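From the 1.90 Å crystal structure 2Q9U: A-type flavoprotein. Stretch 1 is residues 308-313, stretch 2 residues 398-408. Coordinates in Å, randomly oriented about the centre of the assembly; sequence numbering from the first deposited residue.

Stretch 1, residues 308-313: SGAVAF
Stretch 2, residues 398-408: DLGKRAIAYCE

Residues 398-408 form a continuous helical segment, with phi/psi near -63/-43 throughout and i to i+4 hydrogen bonds of 2.8 to 3.0 Å, among them Ala-403 N to Leu-399 O at 2.8 Å and Cys-407 N to Ala-403 O at 3.0 Å. The other stretch passes from Ser-308 (-87/146) through Gly-309 (-85/-17) into extended geometry, Ala-310 at -161/155 and Val-311 to Phe-313 near -130/147. Strand 310-313 and the helix run roughly antiparallel, their directions 142° apart and their axes approaching to 8.2 Å. The register is set where Gly-309 CA lies 4.2 Å from Ala-403 CA.

That close approach depends on the absence of a side chain at Gly-309: an ideal CB there would point toward the helix and fall 2.9 Å from Ala-403 O, a clash, and a tight 3.2 Å from Cys-407 SG. As built, Gly-309 CA sits 4.1 Å from Cys-407 SG (chi1 -77°, m). No hydrogen bond crosses the interface. Gly-309 O, buried without a hydrogen-bonding partner, instead receives a CA-H...O contact from Ala-403 CA at 3.6 Å, with 159° at the hydrogen. The same Gly-309 O lies 3.6 Å from Tyr-406 CD2, oblique to the ring (chi1 174°, t; chi2 89°).

Beyond the glycine the contact is apolar. Ala-310 CB points toward the helix and packs 3.6 Å from Ala-403 CB and 3.5 Å from Leu-399 CD1. Leu-399 (chi1 -175°, t; chi2 59°, p) also reaches along the strand: its CD2 is 4.0 Å from Ala-312 CB, and its CD1 is 3.9 Å from Val-311 O. Val-311 (chi1 -62°, m) directs its own CB away. Clear of the strand, Arg-402 (m, t, t, chi4 -79°) forms a salt bridge within the helix, its NE donating to Asp-398 OD2 at 2.9 Å and 156°; Asp-398 has chi1 172° (t).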

# COMPACT_ATOMS: atom_id res chain seq x y z
N SER A 308 -21.44 12.09 12.28
CA SER A 308 -22.60 11.22 12.10
C SER A 308 -23.53 11.42 13.28
O SER A 308 -23.08 11.64 14.42
CB SER A 308 -22.16 9.74 12.05
OG SER A 308 -21.37 9.46 10.91
N GLY A 309 -24.83 11.32 13.01
CA GLY A 309 -25.87 11.35 14.03
C GLY A 309 -26.07 9.96 14.61
O GLY A 309 -26.62 9.83 15.68
N ALA A 310 -25.57 8.94 13.90
CA ALA A 310 -25.63 7.56 14.36
C ALA A 310 -24.60 6.71 13.62
O ALA A 310 -24.24 7.00 12.47
CB ALA A 310 -27.05 6.96 14.15
N VAL A 311 -24.20 5.62 14.26
CA VAL A 311 -23.20 4.72 13.66
C VAL A 311 -23.60 3.25 13.79
O VAL A 311 -24.41 2.87 14.65
CB VAL A 311 -21.77 4.91 14.27
CG1 VAL A 311 -21.25 6.32 13.99
CG2 VAL A 311 -21.72 4.58 15.81
N ALA A 312 -23.02 2.43 12.93
CA ALA A 312 -23.05 0.97 13.12
C ALA A 312 -21.64 0.38 12.93
O ALA A 312 -20.87 0.86 12.07
CB ALA A 312 -24.06 0.31 12.16
N PHE A 313 -21.30 -0.61 13.75
CA PHE A 313 -20.07 -1.36 13.60
C PHE A 313 -20.37 -2.84 13.41
O PHE A 313 -21.24 -3.42 14.10
CB PHE A 313 -19.17 -1.17 14.82
CG PHE A 313 -18.40 0.13 14.81
CD1 PHE A 313 -19.06 1.35 15.05
CD2 PHE A 313 -17.04 0.14 14.56
CE1 PHE A 313 -18.37 2.57 15.05
CE2 PHE A 313 -16.32 1.37 14.59
CZ PHE A 313 -16.99 2.58 14.82
N ASP A 398 -34.65 2.50 11.29
CA ASP A 398 -34.74 2.88 12.70
C ASP A 398 -33.48 3.64 13.12
O ASP A 398 -33.55 4.60 13.90
CB ASP A 398 -34.92 1.62 13.58
CG ASP A 398 -34.82 1.93 15.10
OD1 ASP A 398 -35.75 2.55 15.68
OD2 ASP A 398 -33.84 1.55 15.74
N LEU A 399 -32.33 3.18 12.63
CA LEU A 399 -31.08 3.86 12.94
C LEU A 399 -31.03 5.27 12.38
O LEU A 399 -30.52 6.19 13.05
CB LEU A 399 -29.88 3.03 12.44
CG LEU A 399 -28.46 3.51 12.78
CD1 LEU A 399 -28.23 3.62 14.29
CD2 LEU A 399 -27.44 2.54 12.16
N GLY A 400 -31.54 5.43 11.16
CA GLY A 400 -31.64 6.73 10.48
C GLY A 400 -32.56 7.68 11.25
O GLY A 400 -32.21 8.86 11.48
N LYS A 401 -33.74 7.19 11.62
CA LYS A 401 -34.65 7.95 12.51
C LYS A 401 -33.97 8.36 13.82
O LYS A 401 -34.16 9.49 14.25
CB LYS A 401 -35.94 7.19 12.84
CG LYS A 401 -36.88 7.03 11.64
CD LYS A 401 -38.00 6.06 11.98
CE LYS A 401 -38.95 5.86 10.81
NZ LYS A 401 -39.89 4.69 11.09
N ARG A 402 -33.23 7.44 14.45
CA ARG A 402 -32.47 7.77 15.66
C ARG A 402 -31.36 8.80 15.44
O ARG A 402 -31.10 9.61 16.31
CB ARG A 402 -31.90 6.52 16.31
CG ARG A 402 -32.95 5.63 16.97
CD ARG A 402 -32.33 4.27 17.32
NE ARG A 402 -33.29 3.33 17.92
CZ ARG A 402 -33.68 3.37 19.19
NH1 ARG A 402 -33.20 4.30 20.00
NH2 ARG A 402 -34.55 2.47 19.65
N ALA A 403 -30.71 8.74 14.27
CA ALA A 403 -29.74 9.77 13.89
C ALA A 403 -30.42 11.15 13.78
O ALA A 403 -29.91 12.14 14.29
CB ALA A 403 -29.10 9.41 12.57
N ILE A 404 -31.58 11.19 13.14
CA ILE A 404 -32.30 12.46 12.95
C ILE A 404 -32.70 13.00 14.33
O ILE A 404 -32.52 14.19 14.61
CB ILE A 404 -33.48 12.28 12.00
CG1 ILE A 404 -32.96 12.05 10.56
CG2 ILE A 404 -34.43 13.51 12.05
CD1 ILE A 404 -33.98 11.40 9.61
N ALA A 405 -33.18 12.11 15.19
CA ALA A 405 -33.59 12.49 16.56
C ALA A 405 -32.41 13.03 17.37
O ALA A 405 -32.53 14.03 18.09
CB ALA A 405 -34.23 11.32 17.29
N TYR A 406 -31.26 12.36 17.24
CA TYR A 406 -30.07 12.76 17.97
C TYR A 406 -29.63 14.16 17.54
O TYR A 406 -29.25 15.00 18.38
CB TYR A 406 -28.95 11.72 17.76
CG TYR A 406 -27.65 12.14 18.35
CD1 TYR A 406 -27.33 11.83 19.67
CD2 TYR A 406 -26.73 12.89 17.60
CE1 TYR A 406 -26.12 12.25 20.23
CE2 TYR A 406 -25.53 13.29 18.14
CZ TYR A 406 -25.23 12.98 19.44
OH TYR A 406 -24.02 13.40 19.91
N CYS A 407 -29.67 14.43 16.24
CA CYS A 407 -29.30 15.74 15.73
C CYS A 407 -30.26 16.83 16.16
O CYS A 407 -29.84 17.93 16.45
CB CYS A 407 -29.26 15.75 14.21
SG CYS A 407 -27.79 15.00 13.59
N GLU A 408 -31.55 16.51 16.18
CA GLU A 408 -32.57 17.46 16.62
C GLU A 408 -32.33 17.84 18.08
O GLU A 408 -32.35 19.02 18.43
CB GLU A 408 -33.97 16.86 16.42